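Local coordinates for bacteriocin (Pseudomonas syringae pv. tomato, PDB 4FZL), which degrades the peptidoglycan precursor lipid II, probably as a metal-dependent phosphatase, and so acts as an antibacterial toxin, at residues Leu43-Ala48 / Thr61-Ile66; Phe114-Val119 / Gly230-Thr235; Val119-Asp124 / Gly155-Ala160; Val9-Gly14 / Ile66-Gly71. All blocks are in the same frame, centred on the assembly; numbering follows the deposited sequence.

Contact 1 of 4, residues Leu43-Ala48 / Thr61-Ile66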
loop_
_atom_site.group_PDB
_atom_site.type_symbol
_atom_site.label_atom_id
_atom_site.label_comp_id
_atom_site.label_asym_id
_atom_site.label_seq_id
_atom_site.Cartn_x
_atom_site.Cartn_y
_atom_site.Cartn_z
ATOM N N LEU A 43 16.000 -1.507 -0.403
ATOM C CA LEU A 43 14.668 -1.654 0.133
ATOM C C LEU A 43 14.296 -0.435 0.997
ATOM O O LEU A 43 13.188 0.109 0.917
ATOM C CB LEU A 43 14.590 -2.959 0.931
ATOM C CG LEU A 43 13.209 -3.247 1.510
ATOM C CD1 LEU A 43 12.093 -3.287 0.470
ATOM C CD2 LEU A 43 13.236 -4.590 2.249
ATOM N N LYS A 44 15.245 0.006 1.842
ATOM C CA LYS A 44 15.026 1.198 2.603
ATOM C C LYS A 44 14.853 2.494 1.790
ATOM O O LYS A 44 14.086 3.381 2.153
ATOM C CB LYS A 44 16.086 1.324 3.722
ATOM C CG LYS A 44 15.963 0.339 4.871
ATOM C CD LYS A 44 16.887 0.551 6.076
ATOM C CE LYS A 44 18.228 0.010 5.813
ATOM N NZ LYS A 44 19.083 0.245 7.044
ATOM N N THR A 45 15.560 2.554 0.665
ATOM C CA THR A 45 15.420 3.678 -0.243
ATOM C C THR A 45 14.008 3.642 -0.861
ATOM O O THR A 45 13.399 4.710 -1.041
ATOM C CB THR A 45 16.528 3.673 -1.318
ATOM O OG1 THR A 45 17.791 3.734 -0.658
ATOM C CG2 THR A 45 16.354 4.819 -2.423
ATOM N N PHE A 46 13.547 2.426 -1.269
ATOM C CA PHE A 46 12.191 2.343 -1.804
ATOM C C PHE A 46 11.185 2.894 -0.770
ATOM O O PHE A 46 10.208 3.575 -1.147
ATOM C CB PHE A 46 11.775 0.920 -2.171
ATOM C CG PHE A 46 12.633 0.199 -3.165
ATOM C CD1 PHE A 46 13.457 0.849 -4.084
ATOM C CD2 PHE A 46 12.629 -1.168 -3.166
ATOM C CE1 PHE A 46 14.256 0.141 -4.914
ATOM C CE2 PHE A 46 13.387 -1.903 -4.074
ATOM C CZ PHE A 46 14.220 -1.220 -4.945
ATOM N N ALA A 47 11.361 2.473 0.496
ATOM C CA ALA A 47 10.403 2.953 1.459
ATOM C C ALA A 47 10.454 4.462 1.645
ATOM O O ALA A 47 9.429 5.117 1.814
ATOM C CB ALA A 47 10.733 2.286 2.753
ATOM N N ALA A 48 11.682 5.000 1.662
ATOM C CA ALA A 48 11.831 6.447 1.761
ATOM C C ALA A 48 11.215 7.192 0.551
ATOM O O ALA A 48 10.642 8.306 0.714
ATOM C CB ALA A 48 13.310 6.806 1.942
ATOM N N THR A 61 12.390 11.342 -8.883
ATOM C CA THR A 61 13.142 12.447 -8.321
ATOM C C THR A 61 13.493 12.144 -6.912
ATOM O O THR A 61 14.652 12.283 -6.486
ATOM C CB THR A 61 12.402 13.781 -8.402
ATOM O OG1 THR A 61 12.105 14.021 -9.799
ATOM C CG2 THR A 61 13.249 14.965 -7.863
ATOM N N ALA A 62 12.512 11.656 -6.146
ATOM C CA ALA A 62 12.637 11.330 -4.671
ATOM C C ALA A 62 13.735 10.220 -4.539
ATOM O O ALA A 62 14.713 10.354 -3.778
ATOM C CB ALA A 62 11.333 10.851 -4.060
ATOM N N TYR A 63 13.565 9.152 -5.323
ATOM C CA TYR A 63 14.512 8.058 -5.346
ATOM C C TYR A 63 15.944 8.559 -5.610
ATOM O O TYR A 63 16.891 8.238 -4.860
ATOM C CB TYR A 63 14.100 7.033 -6.406
ATOM C CG TYR A 63 15.127 5.906 -6.570
ATOM C CD1 TYR A 63 14.981 4.758 -5.825
ATOM C CD2 TYR A 63 16.188 6.051 -7.438
ATOM C CE1 TYR A 63 15.877 3.680 -5.957
ATOM C CE2 TYR A 63 17.093 5.049 -7.541
ATOM C CZ TYR A 63 16.993 3.865 -6.817
ATOM O OH TYR A 63 17.941 2.816 -6.973
ATOM N N ASN A 64 16.058 9.340 -6.697
ATOM C CA ASN A 64 17.370 9.870 -7.079
ATOM C C ASN A 64 17.959 10.769 -5.944
ATOM O O ASN A 64 19.188 10.664 -5.603
ATOM C CB ASN A 64 17.332 10.687 -8.362
ATOM C CG ASN A 64 17.099 9.860 -9.615
ATOM O OD1 ASN A 64 17.347 8.674 -9.664
ATOM N ND2 ASN A 64 16.611 10.531 -10.671
ATOM N N GLU A 65 17.106 11.622 -5.351
ATOM C CA GLU A 65 17.586 12.484 -4.279
ATOM C C GLU A 65 18.013 11.739 -3.033
ATOM O O GLU A 65 19.001 12.159 -2.392
ATOM C CB GLU A 65 16.578 13.570 -3.938
ATOM C CG GLU A 65 16.492 14.581 -5.085
ATOM C CD GLU A 65 17.837 15.376 -5.277
ATOM O OE1 GLU A 65 18.380 15.937 -4.303
ATOM O OE2 GLU A 65 18.362 15.453 -6.397
ATOM N N ILE A 66 17.285 10.678 -2.656
ATOM C CA ILE A 66 17.695 9.852 -1.519
ATOM C C ILE A 66 19.025 9.135 -1.852
ATOM O O ILE A 66 19.965 9.097 -1.040
ATOM C CB ILE A 66 16.598 8.825 -1.283
ATOM C CG1 ILE A 66 15.366 9.510 -0.725
ATOM C CG2 ILE A 66 17.062 7.819 -0.260
ATOM C CD1 ILE A 66 14.081 8.723 -0.958
#

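Contact 2 of 4, residues Phe114-Val119 / Gly230-Thr235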
loop_
_atom_site.group_PDB
_atom_site.type_symbol
_atom_site.label_atom_id
_atom_site.label_comp_id
_atom_site.label_asym_id
_atom_site.label_seq_id
_atom_site.Cartn_x
_atom_site.Cartn_y
_atom_site.Cartn_z
ATOM N N PHE A 114 -2.293 4.186 5.459
ATOM C CA PHE A 114 -2.554 4.040 4.050
ATOM C C PHE A 114 -3.802 4.868 3.757
ATOM O O PHE A 114 -4.880 4.390 3.886
ATOM C CB PHE A 114 -2.773 2.583 3.628
ATOM C CG PHE A 114 -2.580 2.307 2.148
ATOM C CD1 PHE A 114 -2.505 3.275 1.188
ATOM C CD2 PHE A 114 -2.510 1.028 1.705
ATOM C CE1 PHE A 114 -2.309 2.981 -0.131
ATOM C CE2 PHE A 114 -2.383 0.707 0.378
ATOM C CZ PHE A 114 -2.284 1.706 -0.552
ATOM N N PRO A 115 -3.631 6.167 3.484
ATOM C CA PRO A 115 -4.837 7.014 3.313
ATOM C C PRO A 115 -5.833 6.394 2.315
ATOM O O PRO A 115 -5.404 5.927 1.239
ATOM C CB PRO A 115 -4.271 8.347 2.829
ATOM C CG PRO A 115 -2.859 8.327 3.426
ATOM C CD PRO A 115 -2.376 6.924 3.310
ATOM N N ILE A 116 -7.121 6.427 2.638
ATOM C CA ILE A 116 -8.057 5.686 1.768
ATOM C C ILE A 116 -7.985 6.129 0.292
ATOM O O ILE A 116 -8.184 5.321 -0.613
ATOM C CB ILE A 116 -9.501 5.741 2.395
ATOM C CG1 ILE A 116 -10.409 4.658 1.823
ATOM C CG2 ILE A 116 -10.146 7.135 2.199
ATOM C CD1 ILE A 116 -11.721 4.439 2.576
ATOM N N GLN A 117 -7.781 7.429 0.104
ATOM C CA GLN A 117 -7.716 7.940 -1.234
ATOM C C GLN A 117 -6.481 7.462 -2.071
ATOM O O GLN A 117 -6.479 7.506 -3.270
ATOM C CB GLN A 117 -7.847 9.466 -1.193
ATOM C CG GLN A 117 -6.630 10.146 -0.644
ATOM C CD GLN A 117 -6.661 10.416 0.858
ATOM O OE1 GLN A 117 -7.392 9.775 1.600
ATOM N NE2 GLN A 117 -5.861 11.392 1.298
ATOM N N ASN A 118 -5.465 6.922 -1.369
ATOM C CA ASN A 118 -4.290 6.373 -2.001
ATOM C C ASN A 118 -4.415 4.912 -2.417
ATOM O O ASN A 118 -3.584 4.445 -3.215
ATOM C CB ASN A 118 -3.049 6.496 -1.140
ATOM C CG ASN A 118 -2.629 7.941 -0.863
ATOM O OD1 ASN A 118 -3.275 8.873 -1.325
ATOM N ND2 ASN A 118 -1.596 8.118 -0.005
ATOM N N VAL A 119 -5.465 4.240 -1.990
ATOM C CA VAL A 119 -5.563 2.818 -2.228
ATOM C C VAL A 119 -5.924 2.514 -3.685
ATOM O O VAL A 119 -5.465 1.534 -4.249
ATOM C CB VAL A 119 -6.592 2.224 -1.263
ATOM C CG1 VAL A 119 -6.867 0.726 -1.593
ATOM C CG2 VAL A 119 -6.110 2.420 0.197
ATOM N N GLY A 230 -10.023 8.163 6.434
ATOM C CA GLY A 230 -10.648 9.045 5.472
ATOM C C GLY A 230 -11.944 8.460 4.936
ATOM O O GLY A 230 -12.312 7.349 5.220
ATOM N N SER A 231 -12.581 9.199 4.071
ATOM C CA SER A 231 -13.773 8.752 3.457
ATOM C C SER A 231 -13.794 9.141 2.011
ATOM O O SER A 231 -13.169 10.131 1.636
ATOM C CB SER A 231 -14.964 9.301 4.258
ATOM O OG SER A 231 -14.992 10.720 4.103
ATOM N N LEU A 232 -14.468 8.314 1.218
ATOM C CA LEU A 232 -14.655 8.546 -0.194
ATOM C C LEU A 232 -16.145 8.801 -0.416
ATOM O O LEU A 232 -16.969 7.863 -0.277
ATOM C CB LEU A 232 -14.273 7.353 -0.997
ATOM C CG LEU A 232 -12.793 6.983 -0.904
ATOM C CD1 LEU A 232 -12.557 5.632 -1.623
ATOM C CD2 LEU A 232 -11.941 8.131 -1.424
ATOM N N PRO A 233 -16.504 10.066 -0.764
ATOM C CA PRO A 233 -17.907 10.286 -0.989
ATOM C C PRO A 233 -18.345 9.590 -2.219
ATOM O O PRO A 233 -17.584 9.562 -3.204
ATOM C CB PRO A 233 -18.052 11.809 -1.143
ATOM C CG PRO A 233 -16.692 12.354 -1.195
ATOM C CD PRO A 233 -15.696 11.280 -0.880
ATOM N N VAL A 234 -19.553 9.021 -2.169
ATOM C CA VAL A 234 -20.162 8.300 -3.283
ATOM C C VAL A 234 -21.663 8.493 -3.399
ATOM O O VAL A 234 -22.348 8.696 -2.381
ATOM C CB VAL A 234 -19.943 6.768 -3.190
ATOM C CG1 VAL A 234 -18.427 6.464 -3.319
ATOM C CG2 VAL A 234 -20.520 6.137 -1.963
ATOM N N THR A 235 -22.168 8.297 -4.618
ATOM C CA THR A 235 -23.587 8.343 -4.927
ATOM C C THR A 235 -23.966 7.138 -5.801
ATOM O O THR A 235 -23.221 6.792 -6.736
ATOM C CB THR A 235 -23.878 9.655 -5.644
ATOM O OG1 THR A 235 -23.068 9.725 -6.817
ATOM C CG2 THR A 235 -23.506 10.810 -4.738
#

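Contact 3 of 4, residues Val119-Asp124 / Gly155-Ala160. With EDO (1,2-ethanediol), chain H.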
loop_
_atom_site.group_PDB
_atom_site.type_symbol
_atom_site.label_atom_id
_atom_site.label_comp_id
_atom_site.label_asym_id
_atom_site.label_seq_id
_atom_site.Cartn_x
_atom_site.Cartn_y
_atom_site.Cartn_z
ATOM N N VAL A 119 -5.465 4.240 -1.990
ATOM C CA VAL A 119 -5.563 2.818 -2.228
ATOM C C VAL A 119 -5.924 2.514 -3.685
ATOM O O VAL A 119 -5.465 1.534 -4.249
ATOM C CB VAL A 119 -6.592 2.224 -1.263
ATOM C CG1 VAL A 119 -6.867 0.726 -1.593
ATOM C CG2 VAL A 119 -6.110 2.420 0.197
ATOM N N GLY A 120 -6.731 3.380 -4.285
ATOM C CA GLY A 120 -7.193 3.142 -5.676
ATOM C C GLY A 120 -8.530 2.450 -5.824
ATOM O O GLY A 120 -8.780 1.767 -6.840
ATOM N N LEU A 121 -9.315 2.522 -4.769
ATOM C CA LEU A 121 -10.615 1.893 -4.768
ATOM C C LEU A 121 -11.469 2.553 -5.898
ATOM O O LEU A 121 -11.506 3.799 -6.047
ATOM C CB LEU A 121 -11.300 2.065 -3.415
ATOM C CG LEU A 121 -10.632 1.295 -2.288
ATOM C CD1 LEU A 121 -11.255 1.708 -1.002
ATOM C CD2 LEU A 121 -10.599 -0.202 -2.517
ATOM N N ASN A 122 -12.294 1.730 -6.492
ATOM C CA ASN A 122 -13.302 2.174 -7.451
ATOM C C ASN A 122 -14.541 1.268 -7.265
ATOM O O ASN A 122 -14.860 0.431 -8.083
ATOM C CB ASN A 122 -12.689 2.221 -8.859
ATOM C CG ASN A 122 -13.617 2.833 -9.867
ATOM O OD1 ASN A 122 -14.484 3.681 -9.551
ATOM N ND2 ASN A 122 -13.366 2.504 -11.135
ATOM N N VAL A 123 -15.212 1.461 -6.126
ATOM C CA VAL A 123 -16.187 0.490 -5.682
ATOM C C VAL A 123 -17.503 0.676 -6.476
ATOM O O VAL A 123 -18.057 1.729 -6.493
ATOM C CB VAL A 123 -16.448 0.601 -4.182
ATOM C CG1 VAL A 123 -17.515 -0.397 -3.651
ATOM C CG2 VAL A 123 -15.123 0.422 -3.402
ATOM N N ASP A 124 -17.976 -0.405 -7.090
ATOM C CA ASP A 124 -19.231 -0.418 -7.818
ATOM C C ASP A 124 -20.238 -1.103 -6.889
ATOM O O ASP A 124 -20.324 -2.321 -6.857
ATOM C CB ASP A 124 -19.043 -1.203 -9.130
ATOM C CG ASP A 124 -20.353 -1.420 -9.895
ATOM O OD1 ASP A 124 -20.388 -2.312 -10.804
ATOM O OD2 ASP A 124 -21.334 -0.676 -9.623
ATOM N N GLY A 155 -7.899 -6.240 -5.095
ATOM C CA GLY A 155 -7.495 -6.604 -6.410
ATOM C C GLY A 155 -8.528 -6.390 -7.474
ATOM O O GLY A 155 -8.145 -6.310 -8.621
ATOM N N LYS A 156 -9.827 -6.343 -7.101
ATOM C CA LYS A 156 -10.926 -5.896 -8.036
ATOM C C LYS A 156 -10.519 -4.599 -8.698
ATOM O O LYS A 156 -10.870 -4.335 -9.868
ATOM C CB LYS A 156 -12.262 -5.698 -7.285
ATOM C CG LYS A 156 -13.463 -5.193 -8.105
ATOM C CD LYS A 156 -14.174 -6.304 -8.825
ATOM C CE LYS A 156 -15.526 -5.888 -9.391
ATOM N NZ LYS A 156 -16.078 -6.978 -10.254
ATOM N N ASP A 157 -9.785 -3.735 -7.966
ATOM C CA ASP A 157 -9.369 -2.374 -8.460
ATOM C C ASP A 157 -7.925 -2.128 -8.638
ATOM O O ASP A 157 -7.549 -1.418 -9.586
ATOM C CB ASP A 157 -9.916 -1.294 -7.508
ATOM C CG ASP A 157 -11.387 -1.353 -7.456
ATOM O OD1 ASP A 157 -11.950 -1.095 -6.358
ATOM O OD2 ASP A 157 -11.916 -1.742 -8.556
ATOM N N SER A 158 -7.076 -2.706 -7.773
ATOM C CA SER A 158 -5.639 -2.457 -7.824
ATOM C C SER A 158 -4.907 -3.750 -7.429
ATOM O O SER A 158 -4.755 -4.015 -6.246
ATOM C CB SER A 158 -5.272 -1.294 -6.866
ATOM O OG SER A 158 -3.863 -1.082 -6.713
ATOM N N ASN A 159 -4.491 -4.588 -8.406
ATOM C CA ASN A 159 -3.583 -5.661 -8.037
ATOM C C ASN A 159 -2.482 -5.132 -7.124
ATOM O O ASN A 159 -2.127 -5.763 -6.074
ATOM C CB ASN A 159 -2.890 -6.388 -9.172
ATOM C CG ASN A 159 -1.810 -7.291 -8.619
ATOM O OD1 ASN A 159 -0.605 -6.898 -8.519
ATOM N ND2 ASN A 159 -2.263 -8.435 -8.065
ATOM N N ALA A 160 -1.934 -3.971 -7.447
ATOM C CA ALA A 160 -0.917 -3.466 -6.484
ATOM C C ALA A 160 -1.216 -3.313 -5.032
ATOM O O ALA A 160 -0.517 -3.890 -4.237
ATOM C CB ALA A 160 -0.294 -2.212 -6.985
HETATM C C1 EDO H . -19.080 2.169 -10.264
HETATM O O1 EDO H . -18.041 1.643 -11.111
HETATM C C2 EDO H . -18.405 3.212 -9.395
HETATM O O2 EDO H . -17.213 3.520 -10.175
HETATM O O HOH W 1 -14.746 -2.271 -9.163
#

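Contact 4 of 4, residues Val9-Gly14 / Ile66-Gly71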
loop_
_atom_site.group_PDB
_atom_site.type_symbol
_atom_site.label_atom_id
_atom_site.label_comp_id
_atom_site.label_asym_id
_atom_site.label_seq_id
_atom_site.Cartn_x
_atom_site.Cartn_y
_atom_site.Cartn_z
ATOM N N VAL A 9 25.515 2.401 -7.387
ATOM C CA VAL A 9 24.659 1.323 -7.853
ATOM C C VAL A 9 23.181 1.754 -7.767
ATOM O O VAL A 9 22.413 1.583 -8.721
ATOM C CB VAL A 9 24.921 0.024 -7.080
ATOM C CG1 VAL A 9 23.729 -1.035 -7.184
ATOM C CG2 VAL A 9 26.304 -0.523 -7.520
ATOM N N LEU A 10 22.800 2.400 -6.679
ATOM C CA LEU A 10 21.410 2.871 -6.624
ATOM C C LEU A 10 21.091 3.752 -7.853
ATOM O O LEU A 10 20.012 3.605 -8.421
ATOM C CB LEU A 10 21.065 3.618 -5.329
ATOM C CG LEU A 10 21.094 2.862 -4.040
ATOM C CD1 LEU A 10 20.957 3.780 -2.756
ATOM C CD2 LEU A 10 19.926 1.798 -4.009
ATOM N N LEU A 11 21.934 4.742 -8.126
ATOM C CA LEU A 11 21.646 5.662 -9.218
ATOM C C LEU A 11 21.644 4.926 -10.532
ATOM O O LEU A 11 20.754 5.154 -11.296
ATOM C CB LEU A 11 22.636 6.814 -9.270
ATOM C CG LEU A 11 22.381 7.785 -8.093
ATOM C CD1 LEU A 11 23.465 8.883 -8.064
ATOM C CD2 LEU A 11 21.023 8.494 -8.319
ATOM N N LEU A 12 22.593 4.011 -10.748
ATOM C CA LEU A 12 22.606 3.170 -11.969
ATOM C C LEU A 12 21.319 2.334 -12.149
ATOM O O LEU A 12 20.850 2.161 -13.297
ATOM C CB LEU A 12 23.798 2.203 -11.995
ATOM C CG LEU A 12 25.139 2.800 -12.425
ATOM C CD1 LEU A 12 26.287 1.817 -12.185
ATOM C CD2 LEU A 12 25.182 3.237 -13.880
ATOM N N GLN A 13 20.749 1.868 -11.031
ATOM C CA GLN A 13 19.576 1.016 -11.059
ATOM C C GLN A 13 18.254 1.819 -11.047
ATOM O O GLN A 13 17.175 1.246 -11.072
ATOM C CB GLN A 13 19.584 0.173 -9.855
ATOM C CG GLN A 13 20.732 -0.810 -9.649
ATOM C CD GLN A 13 20.407 -2.193 -10.127
ATOM O OE1 GLN A 13 20.171 -3.129 -9.301
ATOM N NE2 GLN A 13 20.292 -2.330 -11.431
ATOM N N GLY A 14 18.320 3.156 -11.052
ATOM C CA GLY A 14 17.090 3.947 -11.017
ATOM C C GLY A 14 16.102 3.697 -12.159
ATOM O O GLY A 14 14.868 3.642 -11.889
ATOM N N ILE A 66 17.285 10.678 -2.656
ATOM C CA ILE A 66 17.695 9.852 -1.519
ATOM C C ILE A 66 19.025 9.135 -1.852
ATOM O O ILE A 66 19.965 9.097 -1.040
ATOM C CB ILE A 66 16.598 8.825 -1.283
ATOM C CG1 ILE A 66 15.366 9.510 -0.725
ATOM C CG2 ILE A 66 17.062 7.819 -0.260
ATOM C CD1 ILE A 66 14.081 8.723 -0.958
ATOM N N ALA A 67 19.145 8.611 -3.067
ATOM C CA ALA A 67 20.403 7.911 -3.440
ATOM C C ALA A 67 21.553 8.897 -3.411
ATOM O O ALA A 67 22.654 8.563 -2.970
ATOM C CB ALA A 67 20.287 7.271 -4.805
ATOM N N THR A 68 21.303 10.099 -3.904
ATOM C CA THR A 68 22.312 11.131 -3.915
ATOM C C THR A 68 22.753 11.500 -2.489
ATOM O O THR A 68 23.966 11.686 -2.183
ATOM C CB THR A 68 21.876 12.354 -4.763
ATOM O OG1 THR A 68 21.591 11.925 -6.082
ATOM C CG2 THR A 68 22.940 13.461 -4.728
ATOM N N ASP A 69 21.788 11.573 -1.593
ATOM C CA ASP A 69 22.120 11.874 -0.207
ATOM C C ASP A 69 22.913 10.771 0.471
ATOM O O ASP A 69 23.889 11.030 1.224
ATOM C CB ASP A 69 20.872 12.282 0.552
ATOM C CG ASP A 69 21.225 13.047 1.825
ATOM O OD1 ASP A 69 21.933 14.094 1.731
ATOM O OD2 ASP A 69 20.821 12.585 2.903
ATOM N N ILE A 70 22.534 9.518 0.185
ATOM C CA ILE A 70 23.313 8.366 0.698
ATOM C C ILE A 70 24.776 8.516 0.191
ATOM O O ILE A 70 25.735 8.214 0.901
ATOM C CB ILE A 70 22.678 7.027 0.266
ATOM C CG1 ILE A 70 21.328 6.782 1.000
ATOM C CG2 ILE A 70 23.601 5.818 0.596
ATOM C CD1 ILE A 70 20.516 5.621 0.425
ATOM N N GLY A 71 24.892 8.933 -1.063
ATOM C CA GLY A 71 26.165 9.206 -1.723
ATOM C C GLY A 71 27.066 10.259 -1.122
ATOM O O GLY A 71 28.248 10.378 -1.478
#

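Contact 1 of 4, residues Leu43-Ala48 / Thr61-Ile66
Tyr63 meets helix 37-54 through the CD1-CE1 bond of its ring. Thr45 CG2 lies 3.7 Å from Tyr63 CD1 and 3.7 Å from Tyr63 CE1, so the methyl sits against that bond, and the two side chains cross at about a right angle. Phe46 comes second, its CE1 4.0 Å from Tyr63 CE1. That Tyr63 carbon lies near the plane of the Phe46 ring, at its edge, with the side chains abreast and pointing the same way; the pair is apolar packing rather than a stack. The phenol continues past both to hydrogen-bond Leu10 O.

Three residues on, Ile66 divides its branches between two partners. Its CG2 is 3.8 Å from Thr45 CG2, the side chains sliding past each other in opposite directions, while its CD1 presses on Ala48 CB at 3.6 Å. The Thr45 torsion explains the methyl's role: with OG1 beside the backbone N (chi1 -59°), the hydroxyl bonds Val41 O one turn back, and CG2 is turned to Tyr63 and Ile66.

No hydrogen bond links the segments. Their axes approach to 9.3 Å, and these consecutive helices run in roughly opposing directions, 131° apart. Around them, Leu10 of helix 5-12 touches Thr45, Leu43 and Ala47 rest on helix 96-106, and Phe46 packs edge-to-face with Tyr17 and Phe98.

Contact 2 of 4, residues Phe114-Val119 / Gly230-Thr235
Ile116 and Leu232 reach toward each other tip to tip, and the isoleucine has the largest share of the contact. From Ile116 CB, whose bond from CA points toward the 230-235 segment, the side chain divides. CG2 occupies the crowded position between the backbone N and the carbonyl carbon, and from there it lies on the Gly230-Ser231 peptide, 3.5 Å from Gly230 C and 3.7 Å from Ser231 N. The same methyl is 4.1 Å from Leu232 CG. Gly230 has no side chain to stand in its way, and its positive phi (108°) is one that glycine readily adopts.

The short turn of helix at 116-119 is weakly bonded and joins strand 112-113 to the loop beyond it, whereas Leu232 lies on a strand paired antiparallel with strand 184-197, its backbone bonded to Ile190. The one-turn helix lies against the residues leading into this strand of the mixed sheet. Phe114 and Ile116 are also bonded through the backbone to Glu227 of strand 224-227 and to Pro229, just before Gly230.

The other branch starts at CG1, which is anti to the backbone N (chi1 -162°) and lies 4.2 Å from Leu232 CD1. At its end, Ile116 CD1 is 4.0 Å from Gly230 O. Beside this, Leu232 CD2 reaches Gln117, whose CB is 4.3 Å away, and Ile116 also touches Ala192 on strand 184-197.

Contact 3 of 4, residues Val119-Asp124 / Gly155-Ala160
Asp157 takes the backbone N-H of Asn122 from above its carboxylate plane: the donor stands 76° out of that plane, although the bond from Asn122 N to Asp157 OD1 is short (2.8 Å) and nearly straight (164° at the hydrogen). CG stands beside the Asp157 backbone N (chi1 -60°), with the carboxylate facing Asn122. Asp157 CB lies 3.3 Å from Gly120 O. A water completes a second link, donating to Asn122 O at 2.9 Å and to Asp157 OD2 at 2.9 Å. One aspartate therefore holds both polar ends of Asn122's backbone, one directly and one through solvent.

Asn122 OD1 accepts a 2.8 Å bond from O2 of an ethanediol, probably a crystallisation additive. Further along, Ser158 CB comes within 3.9 Å of Val119 O. Ser158 is the N-cap of helix 159-165, its OG bonding Ser161 N, and Ser161 OG in turn bonds Val119 O, tying the loop after helix 116-119 to the start of the helix that leads to the calcium ligand Leu165.

Tyr152 OH also hydrogen-bonds Asp157 OD1. These partners and the water would tend to favour the ionised carboxylate, though Asp157 OD2 lies 3.1 Å from Lys156 O, an acceptor working against it.

Contact 4 of 4, residues Val9-Gly14 / Ile66-Gly71
Ala67 is the small bump at the middle of this interface, its CB filling the hollow between Leu10 and Leu11. It lies 3.8 Å from Leu10 CB and 3.8 Å from Leu11 CD2, with Leu11 CG only slightly farther at 3.9 Å. Because the alanine projects no more than a methyl, the backbones come close here: Leu10 CA and Ala67 CA are 6.0 Å apart.

On one flank Leu10 extends past the methyl. Its CD1, anti to CA (chi2 170°), meets Ile70 CD1 at 3.7 Å, the two side chains crossing at about a right angle. Helix 5-12 is packed in this way on the C-terminal half of helix 59-70, within a helical region: the 51 residues between the two segments contain no strand. Helix 37-54 covers this flank.

On the other flank the forked end of Leu11 straddles Thr68 OG1, with CD1 and CD2 each 4.1 Å from that oxygen. These are van der Waals contacts only; the hydroxyl's hydrogen bond is to Asn64 O in its own helix. Leu11 also touches Met2, and the chain end passes close by again where Gly71 forms a backbone hydrogen bond with Gln3.

In the fold
The contacts fall into two pairs. Contacts 1 and 4 have centres 8 Å apart, share Ile66 and use helix 59-70; Thr45 OG1 of contact 1 packs 3.5 Å from Ile70 CD1 of contact 4. Contacts 2 and 3 share Val119, with centres 11 Å apart, and Leu121 CD1 joins them, 4.2 Å from both Ile116 CG1 and Leu232 CD1. Between the pairs the centres lie 25 to 33 Å apart and nothing touches; the first pair joins helices, while the second lies beside the mixed sheet. Bound calcium, held by Leu165, Asn167 and Asp195, is about 10 Å from Val119's side chain and about 13 Å from Ile116's.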